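Fatty acid amide hydrolase (Candida albicans, PDB 6KVR) probably hydrolyses amides of monocarboxylic acids, fatty acid amides among them, to the free carboxylate and ammonium, as a serine hydrolase of the amidase signature family. Local coordinates at residues S235-G238 and A239-G242; A111-A114 and H115-T118; P466-N470 and V471-S475; E102-K105 and A106-R110. All blocks are in the same frame, centred on the assembly; numbering follows the deposited sequence.

Along the chain the order is interaction 4, interaction 2, interaction 1 and interaction 3. Interactions 4 and 2 are consecutive parts of helix 100-118, with centres about 13 Å apart. Interaction 1 lies on helix 235-243, which packs against the second of these: Ala239 meets Thr118, Ile240 meets Ala111, and the centres are about 10 Å apart. Interaction 3 is in the loop after strand 462-466, its centre about 15 Å from that of interaction 1 and 31 Å from that of interaction 4. Helix 100-118 thus packs on helix 235-243, which lies in the amidase signature region, while 466-475 touches none of the other three; its Tyr468 side chain is about 9 Å from the predicted substrate-binding Gly256.

Interaction 1 (S235-G238 and A239-G242); sequences SGEG and AIVG
Successive turns of one short buried helix, 235-243, meet here, with Ile240 and Val241 folding back over the carbonyls of Gly236 and Glu237. The turns are joined by four i to i+4 backbone hydrogen bonds. Ile240 N to Gly236 O and Val241 N to Glu237 O both measure 2.9 Å, whereas Ala239 N to Ser235 O, at the start of the helix, is longer at 3.3 Å. Ile240 has CG1 anti to its own N (chi1 -171°), which leaves CG2 between N and the carbonyl carbon and presses it to 3.1 Å from Gly236 O, a tight fit. The rest of the chain runs outward, and Ile240 CD1 packs on Ala111 of helix 100-118. Val241 CG2 lies beside its backbone N and comes within 3.2 Å of Glu237 O.

The run belongs to the glycine- and serine-rich signature of the amidase family, a short way beyond Ser233, a predicted member of the Ser-Ser-Lys charge relay. Glycines at 236, 238 and 242 and the small Ala239 suit a helix packed closely on its surroundings. Glu237 carries the one charged group of this run. Its chain, bent at chi2 (-59°), lies alongside that of Ile240, with OE1 4.2 Å from Ile240 CG2. Its carboxylate is held by hydroxyls, OE1 by Ser156 OG and OE2 by Thr201 OG1, and is about 4 Å from the side chain of the predicted catalytic Lys158, consistent with a second-shell place. Ser235 OG bonds to Gly231 O, before the helix.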
ATOM      1  N   SER A 235      14.502  21.692   3.482  1.00 22.39           N
ATOM      2  CA  SER A 235      15.701  22.524   3.384  1.00 25.21           C
ATOM      3  C   SER A 235      16.274  22.870   4.755  1.00 29.20           C
ATOM      4  O   SER A 235      17.471  22.675   5.010  1.00 30.16           O
ATOM      5  CB  SER A 235      15.389  23.808   2.624  1.00 23.46           C
ATOM      6  OG  SER A 235      14.559  23.531   1.523  1.00 24.76           O
ATOM      7  N   GLY A 236      15.438  23.424   5.636  1.00 24.84           N
ATOM      8  CA  GLY A 236      15.912  23.828   6.945  1.00 27.08           C
ATOM      9  C   GLY A 236      16.318  22.657   7.807  1.00 29.37           C
ATOM     10  O   GLY A 236      17.170  22.804   8.685  1.00 25.22           O
ATOM     11  N   GLU A 237      15.713  21.483   7.584  1.00 25.33           N
ATOM     12  CA  GLU A 237      16.123  20.296   8.335  1.00 29.75           C
ATOM     13  C   GLU A 237      17.580  19.937   8.052  1.00 26.62           C
ATOM     14  O   GLU A 237      18.350  19.675   8.976  1.00 25.52           O
ATOM     15  CB  GLU A 237      15.196  19.113   8.032  1.00 29.16           C
ATOM     16  CG  GLU A 237      13.779  19.354   8.550  1.00 33.33           C
ATOM     17  CD  GLU A 237      13.777  19.589  10.052  1.00 34.93           C
ATOM     18  OE1 GLU A 237      14.631  18.987  10.744  1.00 35.63           O
ATOM     19  OE2 GLU A 237      12.972  20.411  10.537  1.00 34.13           O
ATOM     20  N   GLY A 238      17.975  19.912   6.777  1.00 29.33           N
ATOM     21  CA  GLY A 238      19.359  19.601   6.454  1.00 26.68           C
ATOM     22  C   GLY A 238      20.329  20.602   7.054  1.00 30.40           C
ATOM     23  O   GLY A 238      21.363  20.224   7.613  1.00 28.99           O
ATOM     24  N   ALA A 239      20.002  21.894   6.963  1.00 26.12           N
ATOM     25  CA  ALA A 239      20.879  22.913   7.523  1.00 27.74           C
ATOM     26  C   ALA A 239      21.009  22.750   9.035  1.00 30.46           C
ATOM     27  O   ALA A 239      22.123  22.726   9.570  1.00 31.07           O
ATOM     28  CB  ALA A 239      20.364  24.311   7.169  1.00 24.29           C
ATOM     29  N   ILE A 240      19.882  22.618   9.743  1.00 26.14           N
ATOM     30  CA  ILE A 240      19.939  22.660  11.204  1.00 29.02           C
ATOM     31  C   ILE A 240      20.527  21.366  11.761  1.00 27.75           C
ATOM     32  O   ILE A 240      21.258  21.385  12.753  1.00 28.12           O
ATOM     33  CB  ILE A 240      18.552  22.970  11.804  1.00 28.81           C
ATOM     34  CG1 ILE A 240      18.672  23.222  13.303  1.00 30.77           C
ATOM     35  CG2 ILE A 240      17.577  21.805  11.602  1.00 29.35           C
ATOM     36  CD1 ILE A 240      17.388  23.749  13.929  1.00 31.42           C
ATOM     37  N   VAL A 241      20.221  20.225  11.147  1.00 25.28           N
ATOM     38  CA  VAL A 241      20.819  18.978  11.608  1.00 23.50           C
ATOM     39  C   VAL A 241      22.313  18.967  11.294  1.00 26.03           C
ATOM     40  O   VAL A 241      23.138  18.688  12.168  1.00 28.05           O
ATOM     41  CB  VAL A 241      20.077  17.767  11.001  1.00 27.94           C
ATOM     42  CG1 VAL A 241      20.770  16.451  11.353  1.00 25.24           C
ATOM     43  CG2 VAL A 241      18.624  17.739  11.483  1.00 24.79           C
ATOM     44  N   GLY A 242      22.688  19.325  10.056  1.00 26.78           N
ATOM     45  CA  GLY A 242      24.102  19.392   9.700  1.00 27.75           C
ATOM     46  C   GLY A 242      24.914  20.323  10.588  1.00 30.08           C
ATOM     47  O   GLY A 242      26.090  20.069  10.851  1.00 28.70           O
TER

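Interaction 2 (A111-A114 and H115-T118)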
ATOM      1  N   ALA A 111      20.695  26.255  17.763  1.00 26.69           N
ATOM      2  CA  ALA A 111      19.737  26.430  16.670  1.00 27.88           C
ATOM      3  C   ALA A 111      19.603  27.895  16.280  1.00 28.26           C
ATOM      4  O   ALA A 111      19.414  28.211  15.098  1.00 30.41           O
ATOM      5  CB  ALA A 111      18.373  25.845  17.055  1.00 26.66           C
ATOM      6  N   THR A 112      19.693  28.810  17.253  1.00 26.74           N
ATOM      7  CA  THR A 112      19.639  30.236  16.918  1.00 29.45           C
ATOM      8  C   THR A 112      20.848  30.641  16.085  1.00 31.26           C
ATOM      9  O   THR A 112      20.723  31.401  15.113  1.00 27.59           O
ATOM     10  CB  THR A 112      19.564  31.086  18.192  1.00 32.25           C
ATOM     11  OG1 THR A 112      18.483  30.627  19.013  1.00 32.82           O
ATOM     12  CG2 THR A 112      19.330  32.545  17.855  1.00 36.78           C
ATOM     13  N   LEU A 113      22.031  30.140  16.454  1.00 28.11           N
ATOM     14  CA  LEU A 113      23.212  30.348  15.625  1.00 30.25           C
ATOM     15  C   LEU A 113      22.999  29.775  14.225  1.00 32.19           C
ATOM     16  O   LEU A 113      23.244  30.457  13.222  1.00 31.08           O
ATOM     17  CB  LEU A 113      24.440  29.736  16.307  1.00 30.33           C
ATOM     18  CG  LEU A 113      24.822  30.491  17.594  1.00 35.05           C
ATOM     19  CD1 LEU A 113      25.790  29.680  18.454  1.00 30.15           C
ATOM     20  CD2 LEU A 113      25.364  31.899  17.305  1.00 30.23           C
ATOM     21  N   ALA A 114      22.479  28.542  14.141  1.00 29.00           N
ATOM     22  CA  ALA A 114      22.189  27.939  12.837  1.00 31.42           C
ATOM     23  C   ALA A 114      21.330  28.860  11.964  1.00 28.87           C
ATOM     24  O   ALA A 114      21.656  29.111  10.794  1.00 28.13           O
ATOM     25  CB  ALA A 114      21.502  26.584  13.026  1.00 27.20           C
ATOM     26  N   HIS A 115      20.238  29.394  12.528  1.00 29.27           N
ATOM     27  CA  HIS A 115      19.376  30.303  11.772  1.00 27.20           C
ATOM     28  C   HIS A 115      20.111  31.569  11.344  1.00 27.12           C
ATOM     29  O   HIS A 115      19.924  32.050  10.220  1.00 25.64           O
ATOM     30  CB  HIS A 115      18.142  30.690  12.587  1.00 27.12           C
ATOM     31  CG  HIS A 115      17.213  31.603  11.845  1.00 27.46           C
ATOM     32  ND1 HIS A 115      16.538  31.212  10.708  1.00 27.84           N
ATOM     33  CD2 HIS A 115      16.883  32.899  12.046  1.00 30.96           C
ATOM     34  CE1 HIS A 115      15.806  32.216  10.260  1.00 29.21           C
ATOM     35  NE2 HIS A 115      16.002  33.256  11.050  1.00 32.76           N
ATOM     36  N   GLN A 116      20.919  32.144  12.239  1.00 28.54           N
ATOM     37  CA  GLN A 116      21.611  33.394  11.921  1.00 30.15           C
ATOM     38  C   GLN A 116      22.545  33.231  10.727  1.00 29.01           C
ATOM     39  O   GLN A 116      22.710  34.160   9.929  1.00 28.50           O
ATOM     40  CB  GLN A 116      22.387  33.886  13.148  1.00 31.57           C
ATOM     41  CG  GLN A 116      22.326  35.383  13.333  1.00 43.20           C
ATOM     42  CD  GLN A 116      23.430  35.913  14.236  1.00 44.05           C
ATOM     43  OE1 GLN A 116      23.932  35.206  15.111  1.00 43.26           O
ATOM     44  NE2 GLN A 116      23.822  37.157  14.009  1.00 42.59           N
ATOM     45  N   PHE A 117      23.122  32.045  10.555  1.00 32.23           N
ATOM     46  CA  PHE A 117      24.011  31.792   9.430  1.00 30.03           C
ATOM     47  C   PHE A 117      23.291  31.191   8.222  1.00 31.83           C
ATOM     48  O   PHE A 117      23.546  31.615   7.093  1.00 29.64           O
ATOM     49  CB  PHE A 117      25.148  30.869   9.871  1.00 31.19           C
ATOM     50  CG  PHE A 117      26.219  31.568  10.676  1.00 37.94           C
ATOM     51  CD1 PHE A 117      27.280  32.210  10.040  1.00 40.84           C
ATOM     52  CD2 PHE A 117      26.170  31.586  12.067  1.00 34.56           C
ATOM     53  CE1 PHE A 117      28.279  32.851  10.783  1.00 38.31           C
ATOM     54  CE2 PHE A 117      27.149  32.216  12.808  1.00 40.18           C
ATOM     55  CZ  PHE A 117      28.207  32.854  12.166  1.00 41.38           C
ATOM     56  N   THR A 118      22.400  30.207   8.417  1.00 25.65           N
ATOM     57  CA  THR A 118      21.836  29.489   7.282  1.00 25.37           C
ATOM     58  C   THR A 118      20.422  29.914   6.887  1.00 24.73           C
ATOM     59  O   THR A 118      19.992  29.566   5.781  1.00 28.13           O
ATOM     60  CB  THR A 118      21.823  27.986   7.560  1.00 28.65           C
ATOM     61  OG1 THR A 118      20.950  27.727   8.667  1.00 31.27           O
ATOM     62  CG2 THR A 118      23.238  27.484   7.859  1.00 24.61           C
TER
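Ala114, Leu113 and His115 carry this contact, which joins the last two turns of helix 100-118. Ala114 takes part chiefly through its carbonyl oxygen, which Thr118 grips twice: Thr118 N approaches it nearly head-on at 2.7 Å, and the hydroxyl OG1 donates to it at 2.6 Å from above the carbonyl plane. Thr118 can do this because OG1 stands between its backbone N and carbonyl carbon (chi1 64°), turned back toward the preceding turn. A longer, weak bond from Phe117 N also reaches Ala114 O.

Leu113 O receives Phe117 N at 3.1 Å and also lies at the edge of the Phe117 ring, in its plane, 3.3 Å from CD2. The ring passes beyond the helix to Ala64 and Tyr67 of helix 64-70, while the Leu113 side chain touches Tyr243 of helix 235-243. Leu113 CD2 still brushes Gln116 OE1 at 4.2 Å, and NE2 of Gln116 bonds to Ile48 O in the loop around Thr47.

His115 N gives its hydrogen to Ala111 O at 2.9 Å. With CG anti to N (chi1 -179°), the imidazole leaves the preceding turn and ND1 meets Ala121 N, just past the helix end. Small Ala111 and Ala114 allow helix 235-243 to approach closely on their side. Thr118 supplies two donors, its N-H and its hydroxyl, to the buried Ala114 O near the C-terminal end of the helix, and acceptance by His115 ND1 from a backbone N-H suggests a neutral imidazole with its proton on NE2.

Interaction 3 (P466-N470 and V471-S475); sequences PTYNN and VAPHS
Tyr468 presents the edge of its ring to the backbone of Val471: the carbonyl oxygen lies in the ring plane, 3.3 Å from CE2 and 3.4 Å from CD2. Aromatic C-H groups carry a slight positive charge, so this edge is a suitable neighbour for a carbonyl oxygen in a buried loop. An extended backbone at Tyr468, together with CG anti to N (chi1 173°), sends the ring forward along the loop toward Pro473. There the two side chains cross at a slant, Pro473 CB lying 4.1 Å from Tyr468 CE2 and 3.7 Å from Tyr468 OH. The proline ring, limited in its motion, offers an apolar CB at a fairly fixed place.

Asn470 is set across Val471. Its OD1 lies 3.5 Å from Val471 CG2, and the same oxygen is engaged by Ser356 OG, so the amide also ties the loop to Ser356, just ahead of helix 357-372. Branched Val471 directs its methyl groups away from the tyrosine.

The loop follows strand 462-466 and is wedged between elements of the amidase fold. Tyr264 of helix 259-265 meets the Tyr468 ring at about 60° and also touches Pro473, whereas Val471 packs on Pro358 and Ile359 of helix 357-372 and on Val541 of strand 540-546.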
ATOM      1  N   PRO A 466      25.224   7.436  -6.129  1.00 24.98           N
ATOM      2  CA  PRO A 466      25.247   8.861  -5.785  1.00 24.79           C
ATOM      3  C   PRO A 466      23.876   9.331  -5.325  1.00 23.14           C
ATOM      4  O   PRO A 466      22.858   8.681  -5.562  1.00 23.26           O
ATOM      5  CB  PRO A 466      25.648   9.547  -7.104  1.00 25.27           C
ATOM      6  CG  PRO A 466      26.200   8.429  -7.990  1.00 26.10           C
ATOM      7  CD  PRO A 466      25.433   7.220  -7.574  1.00 23.38           C
ATOM      8  N   THR A 467      23.859  10.485  -4.652  1.00 22.92           N
ATOM      9  CA  THR A 467      22.609  11.132  -4.268  1.00 23.95           C
ATOM     10  C   THR A 467      22.165  12.171  -5.272  1.00 25.74           C
ATOM     11  O   THR A 467      20.973  12.502  -5.322  1.00 22.97           O
ATOM     12  CB  THR A 467      22.739  11.804  -2.898  1.00 21.77           C
ATOM     13  OG1 THR A 467      23.322  10.876  -1.976  1.00 26.94           O
ATOM     14  CG2 THR A 467      21.356  12.195  -2.357  1.00 23.53           C
ATOM     15  N   TYR A 468      23.094  12.659  -6.084  1.00 25.45           N
ATOM     16  CA  TYR A 468      22.928  13.806  -6.965  1.00 23.48           C
ATOM     17  C   TYR A 468      24.176  13.799  -7.848  1.00 25.31           C
ATOM     18  O   TYR A 468      25.178  13.181  -7.490  1.00 25.34           O
ATOM     19  CB  TYR A 468      22.761  15.100  -6.141  1.00 21.69           C
ATOM     20  CG  TYR A 468      22.737  16.403  -6.929  1.00 23.50           C
ATOM     21  CD1 TYR A 468      21.860  16.571  -7.979  1.00 24.58           C
ATOM     22  CD2 TYR A 468      23.603  17.458  -6.622  1.00 23.17           C
ATOM     23  CE1 TYR A 468      21.840  17.736  -8.715  1.00 23.33           C
ATOM     24  CE2 TYR A 468      23.586  18.646  -7.355  1.00 24.33           C
ATOM     25  CZ  TYR A 468      22.684  18.770  -8.405  1.00 23.80           C
ATOM     26  OH  TYR A 468      22.618  19.916  -9.177  1.00 27.84           O
ATOM     27  N   ASN A 469      24.108  14.437  -9.018  1.00 22.98           N
ATOM     28  CA  ASN A 469      25.266  14.422  -9.917  1.00 22.32           C
ATOM     29  C   ASN A 469      26.335  15.428  -9.517  1.00 26.75           C
ATOM     30  O   ASN A 469      27.205  15.780 -10.322  1.00 26.78           O
ATOM     31  CB  ASN A 469      24.823  14.696 -11.356  1.00 26.58           C
ATOM     32  CG  ASN A 469      23.901  15.903 -11.446  1.00 28.35           C
ATOM     33  OD1 ASN A 469      22.682  15.762 -11.512  1.00 30.22           O
ATOM     34  ND2 ASN A 469      24.480  17.094 -11.381  1.00 23.20           N
ATOM     35  N   ASN A 470      26.270  15.931  -8.292  1.00 26.60           N
ATOM     36  CA  ASN A 470      27.221  16.912  -7.798  1.00 24.55           C
ATOM     37  C   ASN A 470      27.085  16.925  -6.283  1.00 24.01           C
ATOM     38  O   ASN A 470      26.210  16.260  -5.715  1.00 22.10           O
ATOM     39  CB  ASN A 470      26.962  18.288  -8.432  1.00 22.98           C
ATOM     40  CG  ASN A 470      28.081  19.285  -8.166  1.00 28.80           C
ATOM     41  OD1 ASN A 470      29.218  18.910  -7.875  1.00 27.54           O
ATOM     42  ND2 ASN A 470      27.754  20.563  -8.245  1.00 28.50           N
ATOM     43  N   VAL A 471      27.964  17.673  -5.628  1.00 22.22           N
ATOM     44  CA  VAL A 471      27.757  18.044  -4.231  1.00 26.42           C
ATOM     45  C   VAL A 471      26.658  19.097  -4.241  1.00 24.01           C
ATOM     46  O   VAL A 471      26.073  19.361  -5.296  1.00 24.11           O
ATOM     47  CB  VAL A 471      29.052  18.575  -3.586  1.00 25.33           C
ATOM     48  CG1 VAL A 471      30.058  17.447  -3.428  1.00 23.52           C
ATOM     49  CG2 VAL A 471      29.643  19.645  -4.447  1.00 24.53           C
ATOM     50  N   ALA A 472      26.392  19.722  -3.090  1.00 22.68           N
ATOM     51  CA  ALA A 472      25.326  20.712  -2.971  1.00 23.23           C
ATOM     52  C   ALA A 472      25.374  21.715  -4.123  1.00 22.77           C
ATOM     53  O   ALA A 472      26.452  22.222  -4.460  1.00 25.81           O
ATOM     54  CB  ALA A 472      25.425  21.459  -1.637  1.00 24.50           C
ATOM     55  N   PRO A 473      24.248  22.028  -4.736  1.00 25.38           N
ATOM     56  CA  PRO A 473      24.242  22.955  -5.871  1.00 25.48           C
ATOM     57  C   PRO A 473      24.220  24.409  -5.407  1.00 25.19           C
ATOM     58  O   PRO A 473      23.988  24.728  -4.244  1.00 22.63           O
ATOM     59  CB  PRO A 473      22.945  22.591  -6.593  1.00 22.72           C
ATOM     60  CG  PRO A 473      22.026  22.272  -5.467  1.00 25.91           C
ATOM     61  CD  PRO A 473      22.894  21.542  -4.421  1.00 24.64           C
ATOM     62  N   HIS A 474      24.474  25.304  -6.349  1.00 25.89           N
ATOM     63  CA  HIS A 474      24.208  26.708  -6.077  1.00 29.65           C
ATOM     64  C   HIS A 474      22.701  26.924  -5.965  1.00 28.88           C
ATOM     65  O   HIS A 474      21.909  26.203  -6.575  1.00 26.87           O
ATOM     66  CB  HIS A 474      24.789  27.586  -7.181  1.00 24.01           C
ATOM     67  CG  HIS A 474      26.283  27.570  -7.235  1.00 30.29           C
ATOM     68  ND1 HIS A 474      26.993  27.972  -8.347  1.00 33.80           N
ATOM     69  CD2 HIS A 474      27.204  27.216  -6.307  1.00 30.15           C
ATOM     70  CE1 HIS A 474      28.286  27.857  -8.104  1.00 38.52           C
ATOM     71  NE2 HIS A 474      28.442  27.397  -6.873  1.00 36.29           N
ATOM     72  N   SER A 475      22.307  27.934  -5.189  1.00 25.14           N
ATOM     73  CA  SER A 475      20.887  28.204  -5.001  1.00 28.35           C
ATOM     74  C   SER A 475      20.180  28.370  -6.341  1.00 29.77           C
ATOM     75  O   SER A 475      20.699  29.002  -7.267  1.00 26.12           O
ATOM     76  CB  SER A 475      20.693  29.445  -4.128  1.00 29.20           C
ATOM     77  OG  SER A 475      21.269  29.209  -2.845  1.00 26.64           O
TER

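Interaction 4 (E102-K105 and A106-R110)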
ATOM      1  N   GLU A 102      18.591  21.887  30.721  1.00 35.43           N
ATOM      2  CA  GLU A 102      19.947  22.193  30.290  1.00 34.41           C
ATOM      3  C   GLU A 102      20.224  21.634  28.891  1.00 31.96           C
ATOM      4  O   GLU A 102      20.876  22.293  28.072  1.00 29.58           O
ATOM      5  CB  GLU A 102      20.926  21.679  31.348  1.00 32.19           C
ATOM      6  CG  GLU A 102      21.585  20.356  31.080  1.00 39.08           C
ATOM      7  CD  GLU A 102      22.476  19.920  32.240  1.00 49.20           C
ATOM      8  OE1 GLU A 102      23.476  20.621  32.543  1.00 43.72           O
ATOM      9  OE2 GLU A 102      22.153  18.887  32.865  1.00 48.15           O
ATOM     10  N   VAL A 103      19.688  20.450  28.577  1.00 32.62           N
ATOM     11  CA  VAL A 103      19.869  19.900  27.238  1.00 28.44           C
ATOM     12  C   VAL A 103      19.158  20.767  26.204  1.00 30.02           C
ATOM     13  O   VAL A 103      19.688  21.016  25.115  1.00 28.92           O
ATOM     14  CB  VAL A 103      19.392  18.439  27.196  1.00 35.53           C
ATOM     15  CG1 VAL A 103      19.177  17.977  25.747  1.00 33.54           C
ATOM     16  CG2 VAL A 103      20.405  17.549  27.902  1.00 36.92           C
ATOM     17  N   PHE A 104      17.974  21.285  26.547  1.00 31.91           N
ATOM     18  CA  PHE A 104      17.243  22.143  25.620  1.00 30.98           C
ATOM     19  C   PHE A 104      17.981  23.449  25.347  1.00 29.50           C
ATOM     20  O   PHE A 104      18.056  23.900  24.197  1.00 29.24           O
ATOM     21  CB  PHE A 104      15.853  22.443  26.168  1.00 33.23           C
ATOM     22  CG  PHE A 104      15.088  23.412  25.322  1.00 31.10           C
ATOM     23  CD1 PHE A 104      14.540  23.010  24.114  1.00 26.85           C
ATOM     24  CD2 PHE A 104      14.957  24.731  25.710  1.00 28.45           C
ATOM     25  CE1 PHE A 104      13.851  23.906  23.338  1.00 31.08           C
ATOM     26  CE2 PHE A 104      14.272  25.630  24.936  1.00 30.10           C
ATOM     27  CZ  PHE A 104      13.722  25.227  23.745  1.00 27.69           C
ATOM     28  N   LYS A 105      18.501  24.090  26.397  1.00 32.87           N
ATOM     29  CA  LYS A 105      19.111  25.410  26.243  1.00 30.65           C
ATOM     30  C   LYS A 105      20.345  25.356  25.351  1.00 32.44           C
ATOM     31  O   LYS A 105      20.626  26.311  24.613  1.00 30.74           O
ATOM     32  CB  LYS A 105      19.474  25.982  27.613  1.00 30.52           C
ATOM     33  CG  LYS A 105      18.314  26.070  28.591  1.00 39.09           C
ATOM     34  CD  LYS A 105      18.613  27.026  29.736  1.00 44.33           C
ATOM     35  CE  LYS A 105      17.513  28.052  29.912  1.00 50.31           C
ATOM     36  NZ  LYS A 105      17.629  29.115  28.870  1.00 53.94           N
ATOM     37  N   ALA A 106      21.103  24.258  25.411  1.00 31.27           N
ATOM     38  CA  ALA A 106      22.252  24.129  24.522  1.00 30.03           C
ATOM     39  C   ALA A 106      21.800  24.069  23.070  1.00 32.37           C
ATOM     40  O   ALA A 106      22.245  24.866  22.235  1.00 33.23           O
ATOM     41  CB  ALA A 106      23.074  22.898  24.891  1.00 28.73           C
ATOM     42  N   PHE A 107      20.875  23.149  22.763  1.00 30.70           N
ATOM     43  CA  PHE A 107      20.365  23.027  21.404  1.00 28.95           C
ATOM     44  C   PHE A 107      19.670  24.307  20.956  1.00 25.63           C
ATOM     45  O   PHE A 107      19.828  24.740  19.807  1.00 27.39           O
ATOM     46  CB  PHE A 107      19.419  21.826  21.314  1.00 26.15           C
ATOM     47  CG  PHE A 107      20.134  20.518  21.188  1.00 29.66           C
ATOM     48  CD1 PHE A 107      20.681  20.131  19.975  1.00 25.92           C
ATOM     49  CD2 PHE A 107      20.280  19.681  22.288  1.00 28.93           C
ATOM     50  CE1 PHE A 107      21.353  18.940  19.859  1.00 28.57           C
ATOM     51  CE2 PHE A 107      20.955  18.488  22.181  1.00 27.88           C
ATOM     52  CZ  PHE A 107      21.489  18.109  20.962  1.00 32.71           C
ATOM     53  N   ALA A 108      18.915  24.940  21.853  1.00 28.71           N
ATOM     54  CA  ALA A 108      18.237  26.184  21.502  1.00 26.15           C
ATOM     55  C   ALA A 108      19.242  27.261  21.098  1.00 33.10           C
ATOM     56  O   ALA A 108      19.044  27.978  20.102  1.00 27.96           O
ATOM     57  CB  ALA A 108      17.381  26.657  22.680  1.00 29.72           C
ATOM     58  N   HIS A 109      20.317  27.405  21.887  1.00 29.40           N
ATOM     59  CA  HIS A 109      21.415  28.290  21.521  1.00 30.23           C
ATOM     60  C   HIS A 109      21.995  27.903  20.163  1.00 30.04           C
ATOM     61  O   HIS A 109      22.117  28.743  19.264  1.00 29.45           O
ATOM     62  CB  HIS A 109      22.489  28.229  22.619  1.00 31.81           C
ATOM     63  CG  HIS A 109      23.533  29.302  22.530  1.00 39.07           C
ATOM     64  ND1 HIS A 109      24.448  29.527  23.539  1.00 38.57           N
ATOM     65  CD2 HIS A 109      23.820  30.199  21.555  1.00 35.29           C
ATOM     66  CE1 HIS A 109      25.246  30.522  23.191  1.00 36.64           C
ATOM     67  NE2 HIS A 109      24.884  30.950  21.995  1.00 38.26           N
ATOM     68  N   ARG A 110      22.335  26.621  19.985  1.00 26.89           N
ATOM     69  CA  ARG A 110      22.959  26.204  18.734  1.00 29.17           C
ATOM     70  C   ARG A 110      22.016  26.383  17.544  1.00 30.06           C
ATOM     71  O   ARG A 110      22.478  26.676  16.433  1.00 28.41           O
ATOM     72  CB  ARG A 110      23.445  24.755  18.845  1.00 23.28           C
ATOM     73  CG  ARG A 110      24.506  24.365  17.806  1.00 27.13           C
ATOM     74  CD  ARG A 110      25.313  23.119  18.210  1.00 27.93           C
ATOM     75  NE  ARG A 110      26.072  22.571  17.087  1.00 30.12           N
ATOM     76  CZ  ARG A 110      27.055  21.681  17.189  1.00 33.65           C
ATOM     77  NH1 ARG A 110      27.455  21.217  18.363  1.00 33.75           N
ATOM     78  NH2 ARG A 110      27.660  21.251  16.086  1.00 28.67           N
TER
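Within helix 100-118, near its N-terminal end, two apolar i to i+4 pairs, Val103 with Phe107 and Phe104 with Ala108, lie one residue apart and so on neighbouring sides of the helix, bridging the same turns. The second pair is a CH-pi contact. Ala108 CB lies over one face of the Phe104 ring, 4.2 Å from its centroid and offset toward the rim near CE2. Phe104 makes this possible by having CG anti to N (chi1 175°), which carries its ring along the helix toward the following turn. The small methyl of alanine lets the ring lie close to the helix.

Phe107 takes another rotamer, with CG beside its own N (chi1 -80°), and its ring leans back along Val103, the two side chains pointing the same way. Val103 CG1 touches Phe107 CD2 at 4.0 Å, and CD2 also lies 3.2 Å from Val103 O, the oxygen being near the ring plane. The backbone bonds are uneven: Ala108 N to Phe104 O is short at 2.7 Å and His109 N to Lys105 O measures 3.0 Å, whereas Phe107 N to Val103 O, at 3.4 Å, is weak.

The two pairs face different neighbours. Val103 and Phe107 share Leu89 of helix 86-94, whereas Phe104 and Ala108 meet Ile126 of helix 126-143. Ala106 packs on helix 76-82, to which His109 is tied through Glu78. Lys105 keeps to the exposed side, while buried Arg110 is paired with Asp83. The aromatic and aliphatic groups need no polar partners, so dispersion and the CH-pi approach add to the backbone bonds of the helix.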